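Local coordinates for lipoprotein NlpE (Escherichia coli, PDB 2Z4I) that takes part in copper homeostasis, helps stationary-phase cells bind hydrophobic surfaces during biofilm formation, and activates the Cpx signalling pathway, at residues R26-C31 and R54-R59; D76-T81 and D95-L100; G131-F134 and A139-F142; Y133-D138 and V153-E158; L164-H169 and G203-N208. The protein carries 1 engineered substitution. All coordinates share one frame; numbering follows the deposited sequence.

Contact 1: residues R26-C31 and R54-R59; sequences RGVLPC and RYLGAR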
# COMPACT_ATOMS: atom_id res chain seq x y z
N ARG A 26 18.29 14.64 -7.34
CA ARG A 26 16.87 14.75 -7.65
C ARG A 26 16.07 14.14 -6.53
O ARG A 26 16.59 13.35 -5.75
CB ARG A 26 16.50 13.99 -8.94
CG ARG A 26 17.40 14.18 -10.13
CD ARG A 26 17.72 15.63 -10.39
NE ARG A 26 18.70 15.69 -11.45
CZ ARG A 26 18.39 15.74 -12.74
NH1 ARG A 26 17.10 15.76 -13.10
NH2 ARG A 26 19.35 15.73 -13.66
N GLY A 27 14.78 14.49 -6.48
CA GLY A 27 13.89 13.97 -5.47
C GLY A 27 12.62 14.79 -5.41
O GLY A 27 12.60 15.95 -5.86
N VAL A 28 11.55 14.21 -4.88
CA VAL A 28 10.30 14.93 -4.77
C VAL A 28 10.02 15.16 -3.29
O VAL A 28 9.94 14.20 -2.51
CB VAL A 28 9.13 14.15 -5.35
CG1 VAL A 28 7.91 15.04 -5.37
CG2 VAL A 28 9.46 13.64 -6.74
N LEU A 29 9.87 16.42 -2.91
CA LEU A 29 9.65 16.73 -1.52
C LEU A 29 8.20 17.05 -1.22
O LEU A 29 7.43 17.39 -2.12
CB LEU A 29 10.54 17.91 -1.13
CG LEU A 29 12.06 17.73 -1.24
CD1 LEU A 29 12.74 19.08 -1.12
CD2 LEU A 29 12.53 16.79 -0.17
N PRO A 30 7.79 16.91 0.05
CA PRO A 30 6.42 17.19 0.47
C PRO A 30 5.99 18.61 0.22
O PRO A 30 6.75 19.55 0.41
CB PRO A 30 6.44 16.83 1.95
CG PRO A 30 7.84 17.01 2.32
CD PRO A 30 8.56 16.39 1.18
N CYS A 31 4.74 18.75 -0.22
CA CYS A 31 4.13 20.03 -0.55
C CYS A 31 2.90 20.28 0.34
O CYS A 31 1.90 19.57 0.25
CB CYS A 31 3.70 19.99 -2.01
SG CYS A 31 3.17 21.56 -2.76
N ARG A 54 9.66 22.26 -9.13
CA ARG A 54 8.43 22.18 -9.91
C ARG A 54 7.30 21.63 -9.04
O ARG A 54 7.47 20.64 -8.35
CB ARG A 54 8.64 21.30 -11.12
CG ARG A 54 7.46 21.29 -12.02
CD ARG A 54 7.68 20.47 -13.28
NE ARG A 54 6.38 20.12 -13.84
CZ ARG A 54 5.53 21.00 -14.37
NH1 ARG A 54 5.86 22.29 -14.42
NH2 ARG A 54 4.34 20.59 -14.80
N TYR A 55 6.15 22.28 -9.08
CA TYR A 55 5.01 21.87 -8.26
C TYR A 55 3.98 21.01 -8.95
O TYR A 55 3.22 21.49 -9.79
CB TYR A 55 4.32 23.12 -7.71
CG TYR A 55 5.22 23.90 -6.79
CD1 TYR A 55 5.23 23.66 -5.41
CD2 TYR A 55 6.12 24.83 -7.30
CE1 TYR A 55 6.12 24.31 -4.57
CE2 TYR A 55 7.02 25.49 -6.47
CZ TYR A 55 7.02 25.22 -5.11
OH TYR A 55 7.93 25.86 -4.30
N LEU A 56 3.95 19.74 -8.59
CA LEU A 56 2.99 18.81 -9.16
C LEU A 56 1.63 19.12 -8.55
O LEU A 56 1.51 19.28 -7.33
CB LEU A 56 3.39 17.38 -8.82
CG LEU A 56 4.75 16.95 -9.38
CD1 LEU A 56 5.17 15.61 -8.80
CD2 LEU A 56 4.64 16.87 -10.88
N GLY A 57 0.60 19.19 -9.40
CA GLY A 57 -0.74 19.50 -8.93
C GLY A 57 -0.82 20.94 -8.46
O GLY A 57 -1.43 21.25 -7.44
N ALA A 58 -0.20 21.84 -9.23
CA ALA A 58 -0.17 23.25 -8.90
C ALA A 58 -1.48 24.03 -9.08
O ALA A 58 -2.26 23.78 -10.00
CB ALA A 58 0.94 23.93 -9.70
N ARG A 59 -1.67 24.98 -8.18
CA ARG A 59 -2.82 25.87 -8.17
C ARG A 59 -2.17 27.25 -8.04
O ARG A 59 -2.82 28.24 -7.73
CB ARG A 59 -3.72 25.59 -6.95

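Contact 2: residues D76-T81 and D95-L100; sequences DKLVLT and DALEML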
# COMPACT_ATOMS: atom_id res chain seq x y z
N ASP A 76 31.76 17.08 5.30
CA ASP A 76 30.61 16.40 4.74
C ASP A 76 29.51 17.41 4.49
O ASP A 76 28.64 17.20 3.64
CB ASP A 76 30.12 15.36 5.73
CG ASP A 76 29.27 14.32 5.08
OD1 ASP A 76 29.80 13.62 4.19
OD2 ASP A 76 28.09 14.20 5.46
N LYS A 77 29.54 18.50 5.24
CA LYS A 77 28.54 19.54 5.12
C LYS A 77 28.66 20.25 3.78
O LYS A 77 29.66 20.10 3.08
CB LYS A 77 28.68 20.56 6.25
CG LYS A 77 28.77 19.93 7.63
CD LYS A 77 27.53 19.15 7.99
CE LYS A 77 27.73 18.36 9.29
NZ LYS A 77 28.24 19.20 10.42
N LEU A 78 27.64 21.01 3.44
CA LEU A 78 27.58 21.76 2.19
C LEU A 78 26.72 22.99 2.49
O LEU A 78 25.62 22.87 3.02
CB LEU A 78 26.92 20.90 1.12
CG LEU A 78 26.92 21.38 -0.32
CD1 LEU A 78 28.32 21.34 -0.89
CD2 LEU A 78 26.01 20.49 -1.15
N VAL A 79 27.23 24.16 2.16
CA VAL A 79 26.49 25.37 2.41
C VAL A 79 26.20 26.11 1.12
O VAL A 79 27.12 26.56 0.43
CB VAL A 79 27.27 26.30 3.32
CG1 VAL A 79 26.52 27.60 3.48
CG2 VAL A 79 27.49 25.63 4.66
N LEU A 80 24.93 26.23 0.79
CA LEU A 80 24.52 26.91 -0.42
C LEU A 80 24.09 28.35 -0.15
O LEU A 80 23.13 28.58 0.58
CB LEU A 80 23.36 26.17 -1.08
CG LEU A 80 23.69 25.05 -2.06
CD1 LEU A 80 24.85 24.23 -1.56
CD2 LEU A 80 22.45 24.19 -2.23
N THR A 81 24.81 29.29 -0.76
CA THR A 81 24.52 30.72 -0.64
C THR A 81 23.91 31.13 -1.98
O THR A 81 24.59 31.09 -3.01
CB THR A 81 25.81 31.53 -0.42
OG1 THR A 81 26.58 30.92 0.63
CG2 THR A 81 25.47 32.98 -0.05
N ASP A 95 24.72 8.61 -1.38
CA ASP A 95 24.04 9.09 -2.57
C ASP A 95 22.94 10.05 -2.14
O ASP A 95 22.26 10.64 -2.98
CB ASP A 95 23.39 7.94 -3.33
CG ASP A 95 24.41 6.94 -3.84
OD1 ASP A 95 25.34 7.37 -4.54
OD2 ASP A 95 24.26 5.74 -3.53
N ALA A 96 22.79 10.19 -0.83
CA ALA A 96 21.77 11.05 -0.26
C ALA A 96 22.28 12.43 0.07
O ALA A 96 23.44 12.59 0.43
CB ALA A 96 21.20 10.41 0.99
N LEU A 97 21.43 13.44 -0.06
CA LEU A 97 21.77 14.81 0.29
C LEU A 97 20.69 15.22 1.29
O LEU A 97 19.53 15.36 0.92
CB LEU A 97 21.70 15.73 -0.94
CG LEU A 97 22.80 16.78 -1.19
CD1 LEU A 97 22.16 18.07 -1.64
CD2 LEU A 97 23.62 17.02 0.05
N GLU A 98 21.07 15.39 2.55
CA GLU A 98 20.13 15.76 3.59
C GLU A 98 20.02 17.24 3.87
O GLU A 98 21.02 17.91 4.04
CB GLU A 98 20.51 15.09 4.89
CG GLU A 98 20.52 13.60 4.87
CD GLU A 98 20.50 13.03 6.28
OE1 GLU A 98 19.40 12.98 6.89
OE2 GLU A 98 21.59 12.65 6.77
N MSE A 99 18.79 17.74 3.95
CA MSE A 99 18.59 19.14 4.25
C MSE A 99 18.72 19.34 5.75
O MSE A 99 18.11 18.60 6.53
CB MSE A 99 17.20 19.58 3.82
CG MSE A 99 16.95 19.48 2.34
SE MSE A 99 15.41 20.56 1.90
CE MSE A 99 15.78 22.05 3.08
N LEU A 100 19.51 20.33 6.16
CA LEU A 100 19.70 20.59 7.58
C LEU A 100 19.42 22.03 7.98
O LEU A 100 19.28 22.91 7.13
CB LEU A 100 21.15 20.29 7.97
CG LEU A 100 21.88 19.09 7.40
CD1 LEU A 100 23.34 19.19 7.80
CD2 LEU A 100 21.28 17.80 7.93

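Contact 3: residues G131-F134 and A139-F142; sequences GMYF and AATF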
# COMPACT_ATOMS: atom_id res chain seq x y z
N GLY A 131 -14.64 -22.86 7.88
CA GLY A 131 -16.04 -22.71 8.20
C GLY A 131 -16.83 -23.99 8.05
O GLY A 131 -16.29 -25.00 7.58
N MSE A 132 -18.09 -23.96 8.47
CA MSE A 132 -18.95 -25.12 8.35
C MSE A 132 -19.69 -24.98 7.03
O MSE A 132 -20.58 -24.15 6.90
CB MSE A 132 -19.94 -25.19 9.51
CG MSE A 132 -19.32 -25.39 10.91
SE MSE A 132 -18.09 -26.91 11.11
CE MSE A 132 -19.22 -28.35 10.52
N TYR A 133 -19.31 -25.79 6.04
CA TYR A 133 -19.93 -25.75 4.72
C TYR A 133 -21.17 -26.62 4.69
O TYR A 133 -21.19 -27.71 5.28
CB TYR A 133 -18.96 -26.25 3.66
CG TYR A 133 -19.49 -26.21 2.23
CD1 TYR A 133 -19.42 -25.05 1.47
CD2 TYR A 133 -20.04 -27.35 1.64
CE1 TYR A 133 -19.89 -25.01 0.16
CE2 TYR A 133 -20.51 -27.33 0.32
CZ TYR A 133 -20.43 -26.15 -0.41
OH TYR A 133 -20.88 -26.12 -1.71
N PHE A 134 -22.20 -26.15 4.00
CA PHE A 134 -23.45 -26.89 3.89
C PHE A 134 -24.11 -26.63 2.54
O PHE A 134 -24.37 -25.49 2.18
CB PHE A 134 -24.40 -26.48 5.01
CG PHE A 134 -25.74 -27.12 4.92
CD1 PHE A 134 -26.84 -26.41 4.45
CD2 PHE A 134 -25.91 -28.46 5.29
CE1 PHE A 134 -28.10 -27.02 4.35
CE2 PHE A 134 -27.16 -29.08 5.19
CZ PHE A 134 -28.26 -28.36 4.72
N ALA A 139 -27.87 -24.66 -3.23
CA ALA A 139 -27.56 -23.51 -2.41
C ALA A 139 -26.46 -23.90 -1.45
O ALA A 139 -26.63 -24.78 -0.61
CB ALA A 139 -28.78 -23.05 -1.65
N ALA A 140 -25.31 -23.26 -1.57
CA ALA A 140 -24.22 -23.56 -0.67
C ALA A 140 -24.08 -22.41 0.30
O ALA A 140 -24.18 -21.26 -0.09
CB ALA A 140 -22.93 -23.73 -1.45
N THR A 141 -23.89 -22.73 1.58
CA THR A 141 -23.68 -21.71 2.60
C THR A 141 -22.41 -22.09 3.33
O THR A 141 -21.99 -23.24 3.29
CB THR A 141 -24.84 -21.63 3.61
OG1 THR A 141 -25.26 -22.94 3.96
CG2 THR A 141 -26.00 -20.86 3.02
N PHE A 142 -21.79 -21.13 3.99
CA PHE A 142 -20.54 -21.36 4.71
C PHE A 142 -20.58 -20.53 5.98
O PHE A 142 -20.49 -19.30 5.93
CB PHE A 142 -19.37 -20.93 3.82
CG PHE A 142 -18.00 -21.08 4.43
CD1 PHE A 142 -17.49 -20.09 5.25
CD2 PHE A 142 -17.19 -22.15 4.10
CE1 PHE A 142 -16.17 -20.15 5.72
CE2 PHE A 142 -15.88 -22.23 4.57
CZ PHE A 142 -15.36 -21.23 5.38

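Contact 4: residues Y133-D138 and V153-E158; sequences YFYMAD and VANNAE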
# COMPACT_ATOMS: atom_id res chain seq x y z
N TYR A 133 -19.31 -25.79 6.04
CA TYR A 133 -19.93 -25.75 4.72
C TYR A 133 -21.17 -26.62 4.69
O TYR A 133 -21.19 -27.71 5.28
CB TYR A 133 -18.96 -26.25 3.66
CG TYR A 133 -19.49 -26.21 2.23
CD1 TYR A 133 -19.42 -25.05 1.47
CD2 TYR A 133 -20.04 -27.35 1.64
CE1 TYR A 133 -19.89 -25.01 0.16
CE2 TYR A 133 -20.51 -27.33 0.32
CZ TYR A 133 -20.43 -26.15 -0.41
OH TYR A 133 -20.88 -26.12 -1.71
N PHE A 134 -22.20 -26.15 4.00
CA PHE A 134 -23.45 -26.89 3.89
C PHE A 134 -24.11 -26.63 2.54
O PHE A 134 -24.37 -25.49 2.18
CB PHE A 134 -24.40 -26.48 5.01
CG PHE A 134 -25.74 -27.12 4.92
CD1 PHE A 134 -26.84 -26.41 4.45
CD2 PHE A 134 -25.91 -28.46 5.29
CE1 PHE A 134 -28.10 -27.02 4.35
CE2 PHE A 134 -27.16 -29.08 5.19
CZ PHE A 134 -28.26 -28.36 4.72
N TYR A 135 -24.37 -27.69 1.81
CA TYR A 135 -25.00 -27.56 0.51
C TYR A 135 -26.30 -28.34 0.44
O TYR A 135 -26.41 -29.44 1.00
CB TYR A 135 -24.05 -28.06 -0.57
CG TYR A 135 -24.65 -28.02 -1.95
CD1 TYR A 135 -24.91 -26.81 -2.58
CD2 TYR A 135 -24.97 -29.20 -2.63
CE1 TYR A 135 -25.47 -26.76 -3.84
CE2 TYR A 135 -25.53 -29.16 -3.89
CZ TYR A 135 -25.78 -27.94 -4.49
OH TYR A 135 -26.33 -27.90 -5.75
N MSE A 136 -27.29 -27.78 -0.25
CA MSE A 136 -28.58 -28.44 -0.38
C MSE A 136 -29.51 -27.68 -1.31
O MSE A 136 -29.81 -26.51 -1.07
CB MSE A 136 -29.25 -28.58 0.97
CG MSE A 136 -30.65 -29.13 0.87
SE MSE A 136 -31.53 -29.24 2.57
CE MSE A 136 -31.96 -27.36 2.83
N ALA A 137 -29.98 -28.36 -2.35
CA ALA A 137 -30.88 -27.75 -3.31
C ALA A 137 -30.17 -26.56 -3.95
O ALA A 137 -30.59 -25.41 -3.80
CB ALA A 137 -32.15 -27.28 -2.62
N ASP A 138 -29.08 -26.85 -4.65
CA ASP A 138 -28.30 -25.82 -5.33
C ASP A 138 -28.00 -24.54 -4.54
O ASP A 138 -27.87 -23.45 -5.11
CB ASP A 138 -28.99 -25.45 -6.63
CG ASP A 138 -29.01 -26.60 -7.59
OD1 ASP A 138 -29.70 -27.60 -7.30
OD2 ASP A 138 -28.31 -26.52 -8.63
N VAL A 153 -21.88 -19.44 -0.79
CA VAL A 153 -20.70 -19.86 -1.52
C VAL A 153 -21.07 -20.10 -2.98
O VAL A 153 -21.95 -20.89 -3.28
CB VAL A 153 -20.10 -21.14 -0.89
CG1 VAL A 153 -18.82 -21.53 -1.59
CG2 VAL A 153 -19.85 -20.91 0.58
N ALA A 154 -20.40 -19.39 -3.88
CA ALA A 154 -20.67 -19.54 -5.31
C ALA A 154 -20.71 -21.01 -5.66
O ALA A 154 -19.84 -21.78 -5.26
CB ALA A 154 -19.58 -18.83 -6.12
N ASN A 155 -21.74 -21.42 -6.41
CA ASN A 155 -21.87 -22.81 -6.80
C ASN A 155 -20.61 -23.29 -7.47
O ASN A 155 -20.03 -22.57 -8.28
CB ASN A 155 -23.03 -23.01 -7.77
CG ASN A 155 -24.34 -23.03 -7.07
OD1 ASN A 155 -24.74 -22.05 -6.46
ND2 ASN A 155 -25.02 -24.16 -7.14
N ASN A 156 -20.19 -24.49 -7.11
CA ASN A 156 -19.00 -25.11 -7.69
C ASN A 156 -19.18 -26.62 -7.60
O ASN A 156 -19.05 -27.21 -6.53
CB ASN A 156 -17.76 -24.69 -6.93
CG ASN A 156 -16.51 -25.25 -7.53
OD1 ASN A 156 -16.21 -26.43 -7.37
ND2 ASN A 156 -15.78 -24.43 -8.26
N ALA A 157 -19.48 -27.22 -8.74
CA ALA A 157 -19.72 -28.65 -8.84
C ALA A 157 -18.83 -29.51 -7.95
O ALA A 157 -19.31 -30.16 -7.02
CB ALA A 157 -19.57 -29.08 -10.27
N GLU A 158 -17.54 -29.50 -8.25
CA GLU A 158 -16.58 -30.29 -7.51
C GLU A 158 -16.65 -30.10 -6.01
O GLU A 158 -16.64 -31.08 -5.25
CB GLU A 158 -15.16 -30.01 -7.99
CG GLU A 158 -14.20 -31.12 -7.61
CD GLU A 158 -14.87 -32.50 -7.68
OE1 GLU A 158 -15.64 -32.83 -6.74
OE2 GLU A 158 -14.64 -33.24 -8.66
O HOH W 1 -20.42 -24.11 -3.93

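Contact 5: residues L164-H169 and G203-N208; sequences LAARGH and GKFYPN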
# COMPACT_ATOMS: atom_id res chain seq x y z
N LEU A 164 -20.60 -33.65 -0.25
CA LEU A 164 -21.51 -34.79 -0.15
C LEU A 164 -20.75 -36.06 0.19
O LEU A 164 -21.13 -36.80 1.10
CB LEU A 164 -22.26 -34.96 -1.46
CG LEU A 164 -23.18 -33.80 -1.84
CD1 LEU A 164 -23.61 -33.93 -3.28
CD2 LEU A 164 -24.38 -33.79 -0.91
N ALA A 165 -19.66 -36.29 -0.54
CA ALA A 165 -18.82 -37.47 -0.36
C ALA A 165 -18.15 -37.51 1.01
O ALA A 165 -17.58 -38.53 1.40
CB ALA A 165 -17.75 -37.52 -1.44
N ALA A 166 -18.22 -36.41 1.75
CA ALA A 166 -17.60 -36.34 3.06
C ALA A 166 -18.62 -36.34 4.18
O ALA A 166 -18.30 -36.66 5.32
CB ALA A 166 -16.74 -35.11 3.15
N ARG A 167 -19.86 -35.98 3.88
CA ARG A 167 -20.89 -35.94 4.91
C ARG A 167 -21.60 -37.29 5.07
O ARG A 167 -22.54 -37.43 5.87
CB ARG A 167 -21.90 -34.85 4.59
CG ARG A 167 -22.72 -35.12 3.35
CD ARG A 167 -23.92 -34.19 3.31
NE ARG A 167 -24.92 -34.67 2.36
CZ ARG A 167 -26.11 -34.11 2.20
NH1 ARG A 167 -26.96 -34.61 1.31
NH2 ARG A 167 -26.45 -33.06 2.93
N GLY A 168 -21.15 -38.29 4.30
CA GLY A 168 -21.72 -39.62 4.36
C GLY A 168 -23.22 -39.74 4.58
O GLY A 168 -24.01 -38.99 4.01
N HIS A 169 -23.61 -40.70 5.41
CA HIS A 169 -25.02 -40.93 5.70
C HIS A 169 -25.57 -39.87 6.65
O HIS A 169 -25.94 -40.17 7.79
CB HIS A 169 -25.21 -42.32 6.32
N GLY A 203 -11.42 -27.76 -2.04
CA GLY A 203 -11.52 -27.70 -0.60
C GLY A 203 -10.82 -28.85 0.09
O GLY A 203 -10.20 -29.71 -0.55
N LYS A 204 -10.91 -28.84 1.41
CA LYS A 204 -10.32 -29.87 2.24
C LYS A 204 -11.35 -30.02 3.33
O LYS A 204 -11.36 -29.23 4.28
CB LYS A 204 -8.98 -29.42 2.81
N PHE A 205 -12.23 -31.00 3.19
CA PHE A 205 -13.28 -31.22 4.18
C PHE A 205 -12.82 -32.09 5.34
O PHE A 205 -12.06 -33.02 5.15
CB PHE A 205 -14.51 -31.85 3.54
CG PHE A 205 -15.26 -30.92 2.63
CD1 PHE A 205 -15.05 -30.95 1.26
CD2 PHE A 205 -16.18 -30.01 3.14
CE1 PHE A 205 -15.76 -30.09 0.41
CE2 PHE A 205 -16.89 -29.15 2.30
CZ PHE A 205 -16.68 -29.19 0.94
N TYR A 206 -13.31 -31.76 6.53
CA TYR A 206 -13.00 -32.50 7.75
C TYR A 206 -14.33 -32.87 8.41
O TYR A 206 -14.89 -32.10 9.21
CB TYR A 206 -12.16 -31.63 8.69
CG TYR A 206 -10.86 -31.18 8.08
CD1 TYR A 206 -9.87 -32.10 7.71
CD2 TYR A 206 -10.62 -29.83 7.85
CE1 TYR A 206 -8.68 -31.67 7.12
CE2 TYR A 206 -9.43 -29.40 7.26
CZ TYR A 206 -8.47 -30.32 6.90
OH TYR A 206 -7.31 -29.87 6.32
N PRO A 207 -14.85 -34.06 8.07
CA PRO A 207 -16.11 -34.64 8.54
C PRO A 207 -16.35 -34.81 10.04
O PRO A 207 -17.40 -34.43 10.55
CB PRO A 207 -16.18 -35.97 7.79
CG PRO A 207 -14.76 -36.30 7.54
CD PRO A 207 -14.21 -34.97 7.11
N ASN A 208 -15.38 -35.39 10.73
CA ASN A 208 -15.55 -35.63 12.16
C ASN A 208 -15.45 -34.37 13.03
O ASN A 208 -16.11 -34.28 14.07
CB ASN A 208 -14.53 -36.67 12.63

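Contact 1: residues R26-C31 and R54-R59
The disulfide-bonded sulfur of Cys31 lies against the rim of the Tyr55 ring, a Cys sulfur-aromatic contact between two strands that are not neighbours in their sheet. The fold is the antiparallel meander of the N-terminal domain, a member of the calycin clan, and strand 34-43 runs between strands 24-31 and 48-56. That middle strand takes up the backbone bonds on both flanks: Leu29 pairs with Ile37 and Gly27 with Thr39 on one, Leu56 with Gly36 and Arg54 with Glu38 on the other. Only side chains therefore span the gap, and no hydrogen bond links the two segments.

Two such bridges form. Val28 reaches over with CG1, which comes within 4.4 Å of CD1 of Leu56, a loose apolar touch at the surface. The second bridge is the sulfur. Cys31 holds SG opposite its own backbone N (chi1 -169°), which carries the atom out from the strand toward Tyr55. There SG sits in the plane of the ring, 5.3 Å from the centroid of the Tyr55 ring, so it meets the edge and not the pi face. The tyrosine is also packed by Ile37 and by Phe65 of strand 64-72.

From Tyr55 to Ala58 the chain makes a type II beta turn, with Gly57 at positive phi (70°). Cys31 opens the CXXC motif, and its bond to Cys34 ties the end of strand 24-31 to the start of strand 34-43. The atom of the ring nearest this sulfur is CD1, with Cys31 SG and Tyr55 CD1 4.0 Å apart.

Contact 2: residues D76-T81 and D95-L100
Lys77 lays the aliphatic part of its chain across Leu100, CD of the lysine coming 4.2 Å from CD1 of the leucine, and the two side chains cross at about a right angle. Lysine CG lies beside the backbone N (chi1 -49°) and the chain bends at chi2 (-62°) and again at chi4; it is the methylene CD, not the amine, that touches. Leu100 is buried, and it also packs on Arg91 and Pro106.

A second apolar touch joins Leu78 and Leu97, whose CD2 methyls are 4.4 Å apart. Leu78 is buried, with Leu43 and Trp71 packing on it; the end of the Leu97 side chain comes in from the next strand but one, where Leu41 and Tyr90 touch it.

Strand 87-93 separates strands 77-82 and 96-100 in the meander and supplies the backbone bonds on both flanks, Leu80 with Ser88 and Glu98 with Arg91. Its Arg91 also forms a salt bridge with Glu98 and touches Asp76, which probably eases the nearness of those two acids, their OD2 and OE2 being 6.8 Å apart.

Directly between the segments there is no hydrogen bond or salt bridge: the contact rests on hydrocarbon alone, and its strength probably comes from burying leucine.

Contact 3: residues G131-F134 and A139-F142
The carbonyl oxygen of Phe134 is gripped twice by one residue: Thr141 donates its backbone N at 2.9 Å to Phe134 O, and its hydroxyl OG1 to the same Phe134 O at 3.2 Å. The amide comes in near the direction of the C=O bond (157°), the hydroxyl more from the flank (129°). Thr141 manages this by placing OG1 in the crowded position between its own N and carbonyl carbon, chi1 42°, which also sets OG1 at the edge of the Phe134 ring. The return bond, Phe134 N to Thr141 O at 3.0 Å, completes an antiparallel hydrogen-bonded pair.

Next along comes the non-hydrogen-bonded pair Tyr133 and Phe142, with both side chains on the other face of the sheet. The Phe142 ring lies over Gly131, whose CA is 3.7 Å from the centroid of the Phe142 ring, a CH-pi contact that the bare glycine permits. Tyr133 runs its ring past Ala140, the methyl CB lying 3.6 Å from CZ of the tyrosine, while Tyr163 of helix 157-167 meets Tyr133 edge to face. With an alanine in place of Tyr133, a gap would probably open between the Ala140 methyl and that helix, and Tyr163 would lose its ring partner.

The ladder is that of a beta hairpin, built from strands 127-135 and 140-144 of the C-terminal OB-fold barrel.

Contact 4: residues Y133-D138 and V153-E158
Apolar contact comes first: Val153 turns its branched end to the edge of the Tyr133 ring, with CB of the valine 4.0 Å from CE1 of the tyrosine and CG1 just as close. Both residues are buried, and Ala140 and Phe142 of strand 140-144 also pack on the valine.

Water makes the second kind of link. The hydroxyl of Tyr133 donates to a water at 3.0 Å from its OH, and that water donates in turn to the backbone O of Ala154 at 2.7 Å. One molecule thus joins the tip of a strand residue to the stretch leading into helix 157-167.

Polar groups without a direct bond form the third set. The Asn155 amide reaches across to the turn after strand 127-135, its ND2 lying 3.6 Å from the backbone O of Asp138, a near approach and not a hydrogen bond. The same ND2 approaches OH of Tyr135 at 4.2 Å, the amide standing almost perpendicular to the ring (85°).

Capping is the last kind, and it stays on one side. Asn156 holds the N-cap position of the helix, its OD1 accepting from Leu159 N, while Glu160 takes the Asn156 N.

The hold between the segments thus comes from apolar packing inside and one bridging water, while the exposed Asn155 amide adds only near approaches and probably contributes little.

Contact 5: residues L164-H169 and G203-N208
A chi1 of -70° puts CG of Phe205 beside its own backbone N and turns the ring toward helix 157-167, with CB of the phenylalanine left facing Ala166. The two CB atoms, of Ala166 and Phe205, are 4.0 Å apart, and the alanine methyl stands obliquely to the ring. Further round, the aromatic ring has company from Leu159, Ser162 and Tyr163 of the same helix and from Val174 and Leu176 of strand 174-185, so Phe205 fills the seam between helix and sheet.

Pro207 follows two residues on and meets the helix differently. Its ring comes up to the backbone of Ala166, with CB of Pro207 3.3 Å from the carbonyl O of Ala166. No hydrogen bond crosses the contact.

Arg167 N donates to Leu164 O at 3.2 Å, and Gly168, with a positive phi of 36°, is the first residue to depart from helical angles; Arg167 O accepts from OG of Ser170. The long side chain of Arg167 turns off and touches Val174 instead.

In segment 203-208, Tyr206 bonds through its backbone to Leu175, and Lys204 to Ser177, which lays the short, weakly bonded strand about 205-206 along strand 174-185. Soon after it Cys211 is tied back by a disulfide to Cys145. A helix packed against the barrel, between its third and fourth strands, is the hallmark of the OB fold.

Overall arrangement
The five contacts fall into two groups that mark the two domains. Contact 1 closes before contact 2 opens; both lie in the N-terminal meander, centres about 20 Å apart, meeting where Leu29 packs on Met99, and each skips a strand of the same sheet. The C-terminal OB group comes later in the chain: contacts 3 and 4 start from the same strand, 127-135, and contact 5 follows, sharing helix 157-167 with contact 4. Their centres are about 7 to 13 Å apart, and Tyr133 touches Phe205 as well. Between the groups the centres are about 52 to 68 Å apart: separate barrels joined by a flexible linker, consistent with the domain swapping between subunits seen in the crystal.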